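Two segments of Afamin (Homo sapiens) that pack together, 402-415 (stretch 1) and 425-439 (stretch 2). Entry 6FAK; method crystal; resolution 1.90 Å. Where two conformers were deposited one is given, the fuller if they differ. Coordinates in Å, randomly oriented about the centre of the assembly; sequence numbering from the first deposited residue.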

# COMPACT_ATOMS: atom_id res chain seq x y z
N GLY A 402 -5.64 19.45 -14.66
CA GLY A 402 -4.58 18.48 -14.95
C GLY A 402 -3.96 17.90 -13.72
O GLY A 402 -4.30 18.27 -12.59
N LYS A 403 -3.05 16.97 -13.91
CA LYS A 403 -2.46 16.20 -12.82
C LYS A 403 -1.68 17.06 -11.79
O LYS A 403 -1.91 16.99 -10.56
CB LYS A 403 -1.56 15.13 -13.40
CG LYS A 403 -0.82 14.33 -12.38
CD LYS A 403 0.36 13.57 -12.97
CE LYS A 403 0.92 12.61 -11.93
NZ LYS A 403 2.37 12.80 -11.71
N ASP A 404 -0.77 17.86 -12.32
CA ASP A 404 0.09 18.73 -11.54
C ASP A 404 -0.72 19.77 -10.75
O ASP A 404 -0.50 19.94 -9.54
CB ASP A 404 1.09 19.44 -12.45
CG ASP A 404 2.12 18.52 -13.06
OD1 ASP A 404 2.28 17.38 -12.66
OD2 ASP A 404 2.86 19.00 -13.92
N GLY A 405 -1.66 20.42 -11.43
CA GLY A 405 -2.53 21.44 -10.81
C GLY A 405 -3.37 20.91 -9.66
O GLY A 405 -3.48 21.55 -8.61
N LEU A 406 -3.94 19.73 -9.84
CA LEU A 406 -4.68 19.09 -8.78
C LEU A 406 -3.75 18.67 -7.66
O LEU A 406 -4.13 18.78 -6.52
CB LEU A 406 -5.44 17.82 -9.27
CG LEU A 406 -6.41 17.20 -8.24
CD1 LEU A 406 -7.39 18.19 -7.62
CD2 LEU A 406 -7.17 16.04 -8.85
N LYS A 407 -2.56 18.15 -8.00
CA LYS A 407 -1.57 17.74 -7.00
C LYS A 407 -1.23 18.90 -6.05
O LYS A 407 -1.20 18.69 -4.83
CB LYS A 407 -0.32 17.17 -7.66
CG LYS A 407 0.72 16.64 -6.69
CD LYS A 407 1.85 15.84 -7.32
CE LYS A 407 2.52 16.47 -8.55
NZ LYS A 407 2.74 17.94 -8.51
N TYR A 408 -1.05 20.10 -6.59
CA TYR A 408 -0.68 21.27 -5.79
C TYR A 408 -1.75 21.61 -4.78
O TYR A 408 -1.45 21.97 -3.62
CB TYR A 408 -0.34 22.46 -6.73
CG TYR A 408 0.77 22.17 -7.71
CD1 TYR A 408 1.88 21.39 -7.35
CD2 TYR A 408 0.73 22.69 -9.01
CE1 TYR A 408 2.90 21.15 -8.24
CE2 TYR A 408 1.74 22.45 -9.92
CZ TYR A 408 2.82 21.69 -9.53
OH TYR A 408 3.81 21.40 -10.41
N HIS A 409 -3.03 21.44 -5.16
CA HIS A 409 -4.14 21.64 -4.24
C HIS A 409 -4.11 20.62 -3.07
O HIS A 409 -4.32 21.01 -1.88
CB HIS A 409 -5.50 21.61 -4.96
CG HIS A 409 -5.77 22.81 -5.83
ND1 HIS A 409 -7.00 23.42 -5.90
CD2 HIS A 409 -4.95 23.53 -6.63
CE1 HIS A 409 -6.94 24.46 -6.71
NE2 HIS A 409 -5.71 24.55 -7.18
N TYR A 410 -3.79 19.38 -3.38
CA TYR A 410 -3.65 18.31 -2.38
C TYR A 410 -2.46 18.50 -1.42
O TYR A 410 -2.57 18.23 -0.21
CB TYR A 410 -3.62 16.91 -3.01
CG TYR A 410 -5.02 16.45 -3.44
CD1 TYR A 410 -6.09 16.53 -2.56
CD2 TYR A 410 -5.26 15.92 -4.69
CE1 TYR A 410 -7.37 16.12 -2.92
CE2 TYR A 410 -6.55 15.52 -5.07
CZ TYR A 410 -7.59 15.64 -4.17
OH TYR A 410 -8.86 15.24 -4.47
N LEU A 411 -1.36 18.94 -1.98
CA LEU A 411 -0.17 19.24 -1.21
C LEU A 411 -0.43 20.36 -0.22
O LEU A 411 -0.02 20.28 0.93
CB LEU A 411 1.02 19.56 -2.15
CG LEU A 411 1.54 18.36 -2.93
CD1 LEU A 411 2.62 18.88 -3.87
CD2 LEU A 411 2.14 17.27 -2.05
N ILE A 412 -1.10 21.41 -0.65
CA ILE A 412 -1.49 22.50 0.27
C ILE A 412 -2.39 21.96 1.43
O ILE A 412 -2.11 22.17 2.63
CB ILE A 412 -2.20 23.68 -0.49
CG1 ILE A 412 -1.20 24.41 -1.39
CG2 ILE A 412 -2.79 24.67 0.53
CD1 ILE A 412 -1.80 25.41 -2.37
N ARG A 413 -3.44 21.24 1.06
CA ARG A 413 -4.42 20.72 2.03
C ARG A 413 -3.79 19.74 3.00
O ARG A 413 -3.99 19.88 4.19
CB ARG A 413 -5.61 20.05 1.32
CG ARG A 413 -6.70 21.07 0.95
CD ARG A 413 -7.61 21.44 2.15
NE ARG A 413 -7.19 22.69 2.81
CZ ARG A 413 -7.37 22.99 4.10
NH1 ARG A 413 -8.01 22.15 4.92
NH2 ARG A 413 -6.93 24.14 4.57
N LEU A 414 -3.03 18.78 2.48
CA LEU A 414 -2.40 17.79 3.30
C LEU A 414 -1.41 18.43 4.29
O LEU A 414 -1.32 18.01 5.45
CB LEU A 414 -1.66 16.73 2.47
CG LEU A 414 -2.45 15.63 1.75
CD1 LEU A 414 -1.57 15.00 0.63
CD2 LEU A 414 -2.83 14.56 2.77
N THR A 415 -0.61 19.38 3.80
CA THR A 415 0.39 20.06 4.65
C THR A 415 -0.30 20.89 5.76
O THR A 415 0.15 20.89 6.89
CB THR A 415 1.38 20.89 3.81
OG1 THR A 415 1.99 20.05 2.82
CG2 THR A 415 2.45 21.44 4.64
N GLU A 425 7.53 12.86 3.03
CA GLU A 425 6.32 12.07 3.20
C GLU A 425 5.10 12.76 2.57
O GLU A 425 4.29 12.10 1.91
CB GLU A 425 6.04 11.74 4.69
CG GLU A 425 4.74 10.96 4.85
CD GLU A 425 4.61 10.18 6.14
OE1 GLU A 425 5.37 10.40 7.13
OE2 GLU A 425 3.70 9.32 6.14
N LEU A 426 4.96 14.07 2.79
CA LEU A 426 3.82 14.82 2.32
C LEU A 426 3.82 14.82 0.80
O LEU A 426 2.79 14.69 0.20
CB LEU A 426 3.82 16.29 2.89
CG LEU A 426 3.40 16.36 4.37
CD1 LEU A 426 3.91 17.61 5.10
CD2 LEU A 426 1.88 16.20 4.49
N VAL A 427 4.99 14.98 0.21
CA VAL A 427 5.17 14.89 -1.22
C VAL A 427 4.74 13.52 -1.76
O VAL A 427 3.97 13.48 -2.70
CB VAL A 427 6.63 15.25 -1.62
CG1 VAL A 427 6.90 14.86 -3.09
CG2 VAL A 427 6.84 16.74 -1.46
N SER A 428 5.20 12.43 -1.16
CA SER A 428 4.75 11.06 -1.51
C SER A 428 3.24 10.88 -1.42
O SER A 428 2.65 10.32 -2.32
CB SER A 428 5.43 9.99 -0.66
OG SER A 428 6.74 10.03 -1.11
N LEU A 429 2.64 11.35 -0.34
CA LEU A 429 1.19 11.24 -0.15
C LEU A 429 0.38 12.02 -1.19
O LEU A 429 -0.67 11.56 -1.67
CB LEU A 429 0.82 11.72 1.27
CG LEU A 429 1.30 10.83 2.39
CD1 LEU A 429 1.05 11.48 3.77
CD2 LEU A 429 0.59 9.50 2.36
N GLY A 430 0.86 13.22 -1.53
CA GLY A 430 0.27 13.99 -2.58
C GLY A 430 0.32 13.30 -3.95
O GLY A 430 -0.69 13.28 -4.67
N GLU A 431 1.48 12.74 -4.30
CA GLU A 431 1.61 12.00 -5.57
C GLU A 431 0.70 10.79 -5.58
O GLU A 431 -0.03 10.58 -6.54
CB GLU A 431 3.06 11.57 -5.90
CG GLU A 431 3.75 12.45 -6.95
CD GLU A 431 3.17 12.33 -8.37
OE1 GLU A 431 3.05 13.36 -9.05
OE2 GLU A 431 2.84 11.23 -8.83
N LYS A 432 0.73 10.02 -4.50
CA LYS A 432 -0.18 8.89 -4.37
C LYS A 432 -1.65 9.31 -4.45
O LYS A 432 -2.45 8.65 -5.12
CB LYS A 432 0.08 8.13 -3.08
CG LYS A 432 1.37 7.36 -3.14
CD LYS A 432 1.82 6.77 -1.80
CE LYS A 432 3.28 6.31 -1.87
NZ LYS A 432 3.89 6.00 -0.54
N MET A 433 -2.03 10.41 -3.83
CA MET A 433 -3.43 10.85 -3.94
C MET A 433 -3.81 11.15 -5.41
O MET A 433 -4.85 10.70 -5.87
CB MET A 433 -3.71 12.03 -3.04
CG MET A 433 -5.14 12.50 -3.04
SD MET A 433 -6.29 11.25 -2.41
CE MET A 433 -6.07 11.46 -0.66
N VAL A 434 -2.95 11.86 -6.14
CA VAL A 434 -3.31 12.30 -7.47
C VAL A 434 -3.41 11.13 -8.45
O VAL A 434 -4.19 11.18 -9.37
CB VAL A 434 -2.44 13.49 -7.94
CG1 VAL A 434 -1.09 13.06 -8.46
CG2 VAL A 434 -3.20 14.29 -8.96
N THR A 435 -2.63 10.09 -8.19
CA THR A 435 -2.62 8.86 -8.99
C THR A 435 -3.94 8.12 -9.03
O THR A 435 -4.28 7.51 -10.04
CB THR A 435 -1.47 7.97 -8.52
OG1 THR A 435 -0.28 8.70 -8.77
CG2 THR A 435 -1.41 6.66 -9.27
N ALA A 436 -4.72 8.20 -7.96
CA ALA A 436 -6.08 7.73 -7.99
C ALA A 436 -6.87 8.37 -9.13
O ALA A 436 -7.65 7.68 -9.82
CB ALA A 436 -6.78 8.02 -6.68
N PHE A 437 -6.68 9.66 -9.34
CA PHE A 437 -7.42 10.38 -10.40
C PHE A 437 -6.91 10.20 -11.80
O PHE A 437 -7.72 10.02 -12.73
CB PHE A 437 -7.55 11.86 -10.03
CG PHE A 437 -8.22 12.03 -8.73
CD1 PHE A 437 -9.57 11.93 -8.65
CD2 PHE A 437 -7.48 12.13 -7.58
CE1 PHE A 437 -10.20 12.00 -7.43
CE2 PHE A 437 -8.11 12.20 -6.36
CZ PHE A 437 -9.48 12.11 -6.29
N THR A 438 -5.59 10.15 -11.95
CA THR A 438 -4.97 9.89 -13.26
C THR A 438 -5.21 8.47 -13.76
O THR A 438 -5.33 8.24 -14.95
CB THR A 438 -3.43 10.10 -13.26
OG1 THR A 438 -2.82 9.17 -12.37
CG2 THR A 438 -3.04 11.52 -12.85
N THR A 439 -5.25 7.52 -12.86
CA THR A 439 -5.55 6.16 -13.19
C THR A 439 -7.04 5.92 -13.54
O THR A 439 -7.31 5.11 -14.42
CB THR A 439 -5.18 5.26 -12.01
OG1 THR A 439 -3.78 5.42 -11.74
CG2 THR A 439 -5.50 3.80 -12.27

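Two helices of one chain cross at 133° between their N-to-C directions; their axes come within 8.9 Å and together they bury 781 Å². The contact is mostly apolar, with one ionic pair near the start of stretch 1.

Leu-426 opens the contact. Its CB points toward stretch 1; Leu-426 CD2 lies 4.1 Å from Leu-414 CB and CD1 3.9 Å from Thr-415 OG1. Thr-415 suits a buried site because its OG1 donates to Leu-411 O at 2.8 Å, within its own helix. Val-427 points away and offers mainly backbone, its CA sitting 3.9 Å from Leu-411 CD2. Leu-429, set sideways, lends its CB to Leu-414 CD1 at 4.1 Å.

Gly-430 is the tight point of the packing. Gly-430 CA and Leu-411 CA are 5.4 Å apart, and Leu-411 CD2 rests 3.8 Å from Gly-430 CA. A CB on Gly-430 would point toward stretch 1 and fall 2.3 Å from Leu-411 CD2, a clash; the missing side chain is what makes room for the leucine methyl. Leu-414 CD1 uses the same bare backbone, 3.7 Å from Gly-430 N.

Glu-431 leaves its helix sideways, but its carboxylate bends nearer to stretch 1. Lys-403, extended through chi3, forms a salt bridge, NZ to Glu-431 OE1 at 2.8 Å, with a weak hydrogen bond from NZ to Glu-431 OE2 at 3.3 Å. Both residues are partly exposed, a fitting place for charge. The aliphatic part of Lys-407 also packs here, its CE 3.2 Å from Glu-431 OE1, while its NZ is hydrogen-bonded elsewhere in the structure.

Met-433 supplies a flexible, unbranched chain to an aromatic face: its CG stands 3.8 Å from the centroid of the Tyr-410 ring, nearly along the ring normal, in a CH-pi contact. One residue on, the compact Val-434 fits close to backbone, with CG2 3.4 Å from Lys-403 O and 4.2 Å from Leu-406 CB. Val-434 CG1 packs against lysine methylenes, 4.0 Å from Lys-403 CE and 4.2 Å from Lys-407 CD.

Phe-437 fills the space next to Tyr-410 and Leu-406. The two rings are near parallel, planes at 17°, but slid apart, with Phe-437 CE2 3.9 Å from Tyr-410 CE2; Leu-406 CD2 approaches Phe-437 CD2 at 4.1 Å. Thr-438 finishes the contact with its methyl, CG2 to Lys-403 CG at 3.6 Å, while its OG1 donates to Thr-435 O at 3.2 Å.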